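PDB 5HIU: GTPase activator-like protein from Chaetomium thermophilum, which is a fungal TSC2 (tuberin) homologue, here its N-terminal helical region, and probably acts as a GTPase activator through a Rap-GAP domain elsewhere in the protein. Local coordinates for residues V40-P54 with A80-P92. Residues are numbered along the deposited sequence; the frame is centred on the assembly and turned at random.
Sequences VLAANKLRFAVVDFP and ASWELLIECVKYP
Near the N-terminal end of an elongated all-helical chain, Leu84, Ala80 and Glu87 of helix 75-89 pack against Ala43, Arg47 and Val50 of helix 36-52 in a near-parallel helix-helix contact with no hydrogen bond across it. The segment axes come within 8.6 Å and cross at 26°. The backbones are nearest at Arg47 and Leu84, CA to CA 4.8 Å; further toward the N-terminal ends of the segments, Ala43 and Ala80 meet CB to CB at 4.4 Å. Leu84, its CG anti to the backbone N (chi1 164°), sends CD1 against helix 36-52, 3.8 Å from CB of Leu46 and also beside the backbone N of Arg47, while CD2 leans on Ala43. Further along, Val50 sets CG1 4.0 Å from Glu87 CB, and its CG2 faces Leu84 CD1 and Cys88 SG more loosely. Between the two helices in sequence lies helix 59-65, which touches Leu84 through Ile61 and Ala65, whereas helix 22-33 packs on Leu46; such successive layers of helices form an alpha-solenoid, the architecture of this TSC2 N-terminal region. Toward the more exposed side, the aliphatic part of Arg47 lies across helix 75-89, with CD 3.3 Å from CB of Glu83 and CG against CG of Glu87. A bend at chi3 (80°) turns the guanidinium so that Glu83 OE1 sits over the centre of one face, 4.0 Å from NH1; any attraction is probably one of charge alone, as no N-H points at that oxygen. Within its own helix, Arg47 NH1 donates to Asn44 OD1 from well above the carbonyl plane, and Asn44 ND2 donates to Val40 O, which helps hold the amide against Ala80 CB. Lys90 NZ forms a salt bridge with Glu87 OE2, while OE1 of Glu87 lies 3.3 Å from Val51 CG2. Beyond the helices, Pro54 O approaches the edge of the Tyr91 ring.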
loop_
_atom_site.group_PDB
_atom_site.type_symbol
_atom_site.label_atom_id
_atom_site.label_comp_id
_atom_site.label_asym_id
_atom_site.label_seq_id
_atom_site.Cartn_x
_atom_site.Cartn_y
_atom_site.Cartn_z
ATOM N N VAL A 40 7.996 24.684 34.437
ATOM C CA VAL A 40 8.555 24.622 33.101
ATOM C C VAL A 40 10.075 24.474 33.170
ATOM O O VAL A 40 10.675 23.618 32.511
ATOM C CB VAL A 40 8.152 25.860 32.275
ATOM C CG1 VAL A 40 8.901 25.902 30.951
ATOM C CG2 VAL A 40 6.651 25.834 32.012
ATOM N N LEU A 41 10.697 25.298 33.985
ATOM C CA LEU A 41 12.148 25.254 34.148
ATOM C C LEU A 41 12.601 23.924 34.781
ATOM O O LEU A 41 13.626 23.372 34.408
ATOM C CB LEU A 41 12.614 26.444 34.997
ATOM C CG LEU A 41 14.114 26.573 35.192
ATOM C CD1 LEU A 41 14.756 26.976 33.885
ATOM C CD2 LEU A 41 14.438 27.575 36.295
ATOM N N ALA A 42 11.835 23.433 35.748
ATOM C CA ALA A 42 12.128 22.157 36.397
ATOM C C ALA A 42 12.047 21.034 35.375
ATOM O O ALA A 42 12.951 20.187 35.269
ATOM C CB ALA A 42 11.141 21.909 37.524
ATOM N N ALA A 43 10.957 21.060 34.616
ATOM C CA ALA A 43 10.759 20.146 33.526
ATOM C C ALA A 43 11.999 20.086 32.653
ATOM O O ALA A 43 12.458 19.000 32.285
ATOM C CB ALA A 43 9.550 20.568 32.705
ATOM N N ASN A 44 12.534 21.250 32.310
ATOM C CA ASN A 44 13.666 21.306 31.397
ATOM C C ASN A 44 14.927 20.729 32.035
ATOM O O ASN A 44 15.720 20.070 31.371
ATOM C CB ASN A 44 13.933 22.750 30.934
ATOM C CG ASN A 44 13.111 23.143 29.727
ATOM O OD1 ASN A 44 13.523 22.936 28.590
ATOM N ND2 ASN A 44 11.958 23.731 29.963
ATOM N N LYS A 45 15.117 20.997 33.323
ATOM C CA LYS A 45 16.293 20.509 34.034
ATOM C C LYS A 45 16.228 19.006 34.249
ATOM O O LYS A 45 17.165 18.286 33.920
ATOM C CB LYS A 45 16.422 21.205 35.372
ATOM C CG LYS A 45 16.860 22.647 35.229
ATOM C CD LYS A 45 16.734 23.385 36.532
ATOM C CE LYS A 45 17.332 24.772 36.447
ATOM N NZ LYS A 45 17.089 25.436 37.756
ATOM N N LEU A 46 15.116 18.536 34.805
ATOM C CA LEU A 46 14.842 17.103 34.874
ATOM C C LEU A 46 15.037 16.412 33.537
ATOM O O LEU A 46 15.599 15.329 33.469
ATOM C CB LEU A 46 13.414 16.856 35.329
ATOM C CG LEU A 46 13.286 16.932 36.826
ATOM C CD1 LEU A 46 11.829 17.117 37.222
ATOM C CD2 LEU A 46 13.887 15.680 37.433
ATOM N N ARG A 47 14.578 17.018 32.462
ATOM C CA ARG A 47 14.770 16.365 31.191
ATOM C C ARG A 47 16.245 16.102 30.988
ATOM O O ARG A 47 16.613 15.098 30.398
ATOM C CB ARG A 47 14.208 17.174 30.042
ATOM C CG ARG A 47 14.210 16.402 28.756
ATOM C CD ARG A 47 13.657 17.224 27.618
ATOM N NE ARG A 47 14.628 18.163 27.059
ATOM C CZ ARG A 47 14.725 19.453 27.383
ATOM N NH1 ARG A 47 13.911 19.995 28.279
ATOM N NH2 ARG A 47 15.639 20.214 26.794
ATOM N N PHE A 48 17.082 17.006 31.481
ATOM C CA PHE A 48 18.532 16.814 31.463
ATOM C C PHE A 48 18.966 15.745 32.470
ATOM O O PHE A 48 19.777 14.880 32.148
ATOM C CB PHE A 48 19.261 18.150 31.723
ATOM C CG PHE A 48 19.594 18.894 30.470
ATOM C CD1 PHE A 48 18.584 19.339 29.631
ATOM C CD2 PHE A 48 20.910 19.121 30.108
ATOM C CE1 PHE A 48 18.876 20.003 28.453
ATOM C CE2 PHE A 48 21.209 19.781 28.931
ATOM C CZ PHE A 48 20.191 20.217 28.099
ATOM N N ALA A 49 18.414 15.814 33.679
ATOM C CA ALA A 49 18.714 14.869 34.760
ATOM C C ALA A 49 18.401 13.430 34.389
ATOM O O ALA A 49 19.231 12.533 34.552
ATOM C CB ALA A 49 17.923 15.242 35.998
ATOM N N VAL A 50 17.187 13.224 33.898
ATOM C CA VAL A 50 16.746 11.918 33.438
ATOM C C VAL A 50 17.726 11.409 32.391
ATOM O O VAL A 50 18.177 10.271 32.485
ATOM C CB VAL A 50 15.297 11.974 32.900
ATOM C CG1 VAL A 50 14.936 10.720 32.121
ATOM C CG2 VAL A 50 14.317 12.199 34.049
ATOM N N VAL A 51 18.089 12.254 31.428
ATOM C CA VAL A 51 19.062 11.869 30.397
ATOM C C VAL A 51 20.351 11.334 31.053
ATOM O O VAL A 51 20.965 10.377 30.560
ATOM C CB VAL A 51 19.376 13.047 29.422
ATOM C CG1 VAL A 51 20.636 12.792 28.600
ATOM C CG2 VAL A 51 18.207 13.304 28.488
ATOM N N ASP A 52 20.740 11.939 32.171
ATOM C CA ASP A 52 21.982 11.580 32.855
ATOM C C ASP A 52 21.832 10.460 33.897
ATOM O O ASP A 52 22.820 10.016 34.492
ATOM C CB ASP A 52 22.590 12.835 33.493
ATOM C CG ASP A 52 23.073 13.830 32.456
ATOM O OD1 ASP A 52 22.522 13.857 31.332
ATOM O OD2 ASP A 52 24.016 14.579 32.754
ATOM N N PHE A 53 20.597 10.016 34.114
ATOM C CA PHE A 53 20.306 8.917 35.022
ATOM C C PHE A 53 19.121 8.141 34.465
ATOM O O PHE A 53 18.024 8.190 35.007
ATOM C CB PHE A 53 19.979 9.453 36.415
ATOM C CG PHE A 53 21.147 10.089 37.122
ATOM C CD1 PHE A 53 22.027 9.319 37.879
ATOM C CD2 PHE A 53 21.358 11.464 37.053
ATOM C CE1 PHE A 53 23.094 9.906 38.541
ATOM C CE2 PHE A 53 22.425 12.056 37.713
ATOM C CZ PHE A 53 23.293 11.275 38.456
ATOM N N PRO A 54 19.330 7.445 33.346
ATOM C CA PRO A 54 18.252 6.646 32.760
ATOM C C PRO A 54 17.781 5.512 33.663
ATOM O O PRO A 54 16.586 5.275 33.766
ATOM C CB PRO A 54 18.883 6.083 31.492
ATOM C CG PRO A 54 20.008 7.009 31.175
ATOM C CD PRO A 54 20.530 7.464 32.497
ATOM N N ALA A 80 7.794 21.649 26.849
ATOM C CA ALA A 80 8.857 21.246 27.779
ATOM C C ALA A 80 8.472 19.981 28.564
ATOM O O ALA A 80 9.336 19.222 28.992
ATOM C CB ALA A 80 9.207 22.388 28.731
ATOM N N SER A 81 7.172 19.775 28.750
ATOM C CA SER A 81 6.657 18.579 29.407
ATOM C C SER A 81 6.722 17.356 28.494
ATOM O O SER A 81 7.119 16.279 28.923
ATOM C CB SER A 81 5.219 18.837 29.881
ATOM O OG SER A 81 4.697 17.751 30.628
ATOM N N TRP A 82 6.318 17.517 27.239
ATOM C CA TRP A 82 6.388 16.426 26.266
ATOM C C TRP A 82 7.785 15.888 26.147
ATOM O O TRP A 82 8.003 14.693 26.042
ATOM C CB TRP A 82 5.987 16.900 24.884
ATOM C CG TRP A 82 4.571 16.898 24.620
ATOM C CD1 TRP A 82 3.806 17.974 24.332
ATOM C CD2 TRP A 82 3.724 15.774 24.565
ATOM N NE1 TRP A 82 2.517 17.594 24.106
ATOM C CE2 TRP A 82 2.435 16.238 24.249
ATOM C CE3 TRP A 82 3.914 14.411 24.774
ATOM C CZ2 TRP A 82 1.343 15.389 24.125
ATOM C CZ3 TRP A 82 2.827 13.566 24.655
ATOM C CH2 TRP A 82 1.558 14.061 24.334
ATOM N N GLU A 83 8.735 16.792 26.141
ATOM C CA GLU A 83 10.125 16.409 26.011
ATOM C C GLU A 83 10.622 15.652 27.215
ATOM O O GLU A 83 11.498 14.788 27.101
ATOM C CB GLU A 83 10.961 17.638 25.766
ATOM C CG GLU A 83 10.553 18.292 24.470
ATOM C CD GLU A 83 11.357 19.506 24.157
ATOM O OE1 GLU A 83 11.519 20.368 25.062
ATOM O OE2 GLU A 83 11.790 19.570 22.984
ATOM N N LEU A 84 10.051 15.969 28.369
ATOM C CA LEU A 84 10.418 15.310 29.591
ATOM C C LEU A 84 9.773 13.936 29.606
ATOM O O LEU A 84 10.388 12.974 30.069
ATOM C CB LEU A 84 9.977 16.142 30.787
ATOM C CG LEU A 84 9.932 15.453 32.150
ATOM C CD1 LEU A 84 11.341 15.158 32.640
ATOM C CD2 LEU A 84 9.181 16.332 33.134
ATOM N N LEU A 85 8.532 13.856 29.114
ATOM C CA LEU A 85 7.784 12.593 29.099
ATOM C C LEU A 85 8.412 11.612 28.102
ATOM O O LEU A 85 8.513 10.412 28.354
ATOM C CB LEU A 85 6.306 12.837 28.770
ATOM C CG LEU A 85 5.450 13.607 29.790
ATOM C CD1 LEU A 85 4.008 13.704 29.306
ATOM C CD2 LEU A 85 5.465 12.983 31.183
ATOM N N ILE A 86 8.847 12.150 26.982
ATOM C CA ILE A 86 9.509 11.384 25.947
ATOM C C ILE A 86 10.758 10.717 26.494
ATOM O O ILE A 86 11.009 9.534 26.228
ATOM C CB ILE A 86 9.844 12.306 24.759
ATOM C CG1 ILE A 86 8.607 12.453 23.895
ATOM C CG2 ILE A 86 10.985 11.760 23.925
ATOM C CD1 ILE A 86 8.611 13.691 23.062
ATOM N N GLU A 87 11.538 11.463 27.265
ATOM C CA GLU A 87 12.722 10.875 27.881
ATOM C C GLU A 87 12.330 9.844 28.914
ATOM O O GLU A 87 13.018 8.847 29.049
ATOM C CB GLU A 87 13.645 11.937 28.495
ATOM C CG GLU A 87 14.382 12.778 27.468
ATOM C CD GLU A 87 15.112 11.936 26.435
ATOM O OE1 GLU A 87 16.140 11.330 26.794
ATOM O OE2 GLU A 87 14.658 11.872 25.263
ATOM N N CYS A 88 11.226 10.070 29.626
ATOM C CA CYS A 88 10.777 9.135 30.656
ATOM C C CYS A 88 10.342 7.774 30.098
ATOM O O CYS A 88 10.703 6.738 30.641
ATOM C CB CYS A 88 9.658 9.750 31.502
ATOM S SG CYS A 88 10.226 11.113 32.550
ATOM N N VAL A 89 9.572 7.759 29.020
ATOM C CA VAL A 89 9.079 6.487 28.506
ATOM C C VAL A 89 10.210 5.559 28.090
ATOM O O VAL A 89 10.024 4.364 28.088
ATOM C CB VAL A 89 8.084 6.648 27.349
ATOM C CG1 VAL A 89 6.809 7.296 27.845
ATOM C CG2 VAL A 89 8.679 7.446 26.195
ATOM N N LYS A 90 11.376 6.109 27.753
ATOM C CA LYS A 90 12.551 5.316 27.365
ATOM C C LYS A 90 13.022 4.387 28.482
ATOM O O LYS A 90 13.516 3.301 28.211
ATOM C CB LYS A 90 13.691 6.228 26.894
ATOM C CG LYS A 90 13.409 6.884 25.550
ATOM C CD LYS A 90 14.255 8.119 25.287
ATOM C CE LYS A 90 13.870 8.725 23.938
ATOM N NZ LYS A 90 14.672 9.898 23.474
ATOM N N TYR A 91 12.837 4.803 29.725
ATOM C CA TYR A 91 13.151 3.987 30.902
ATOM C C TYR A 91 12.815 2.518 30.661
ATOM O O TYR A 91 11.672 2.194 30.333
ATOM C CB TYR A 91 12.348 4.505 32.087
ATOM C CG TYR A 91 12.582 3.834 33.416
ATOM C CD1 TYR A 91 13.728 4.092 34.155
ATOM C CD2 TYR A 91 11.624 2.987 33.969
ATOM C CE1 TYR A 91 13.933 3.503 35.391
ATOM C CE2 TYR A 91 11.818 2.395 35.203
ATOM C CZ TYR A 91 12.975 2.663 35.911
ATOM O OH TYR A 91 13.170 2.080 37.138
ATOM N N PRO A 92 13.807 1.624 30.832
ATOM C CA PRO A 92 13.619 0.245 30.413
ATOM C C PRO A 92 12.684 -0.535 31.321
ATOM O O PRO A 92 11.694 -1.092 30.839
ATOM C CB PRO A 92 15.035 -0.345 30.456
ATOM C CG PRO A 92 15.808 0.529 31.371
ATOM C CD PRO A 92 15.065 1.814 31.574
#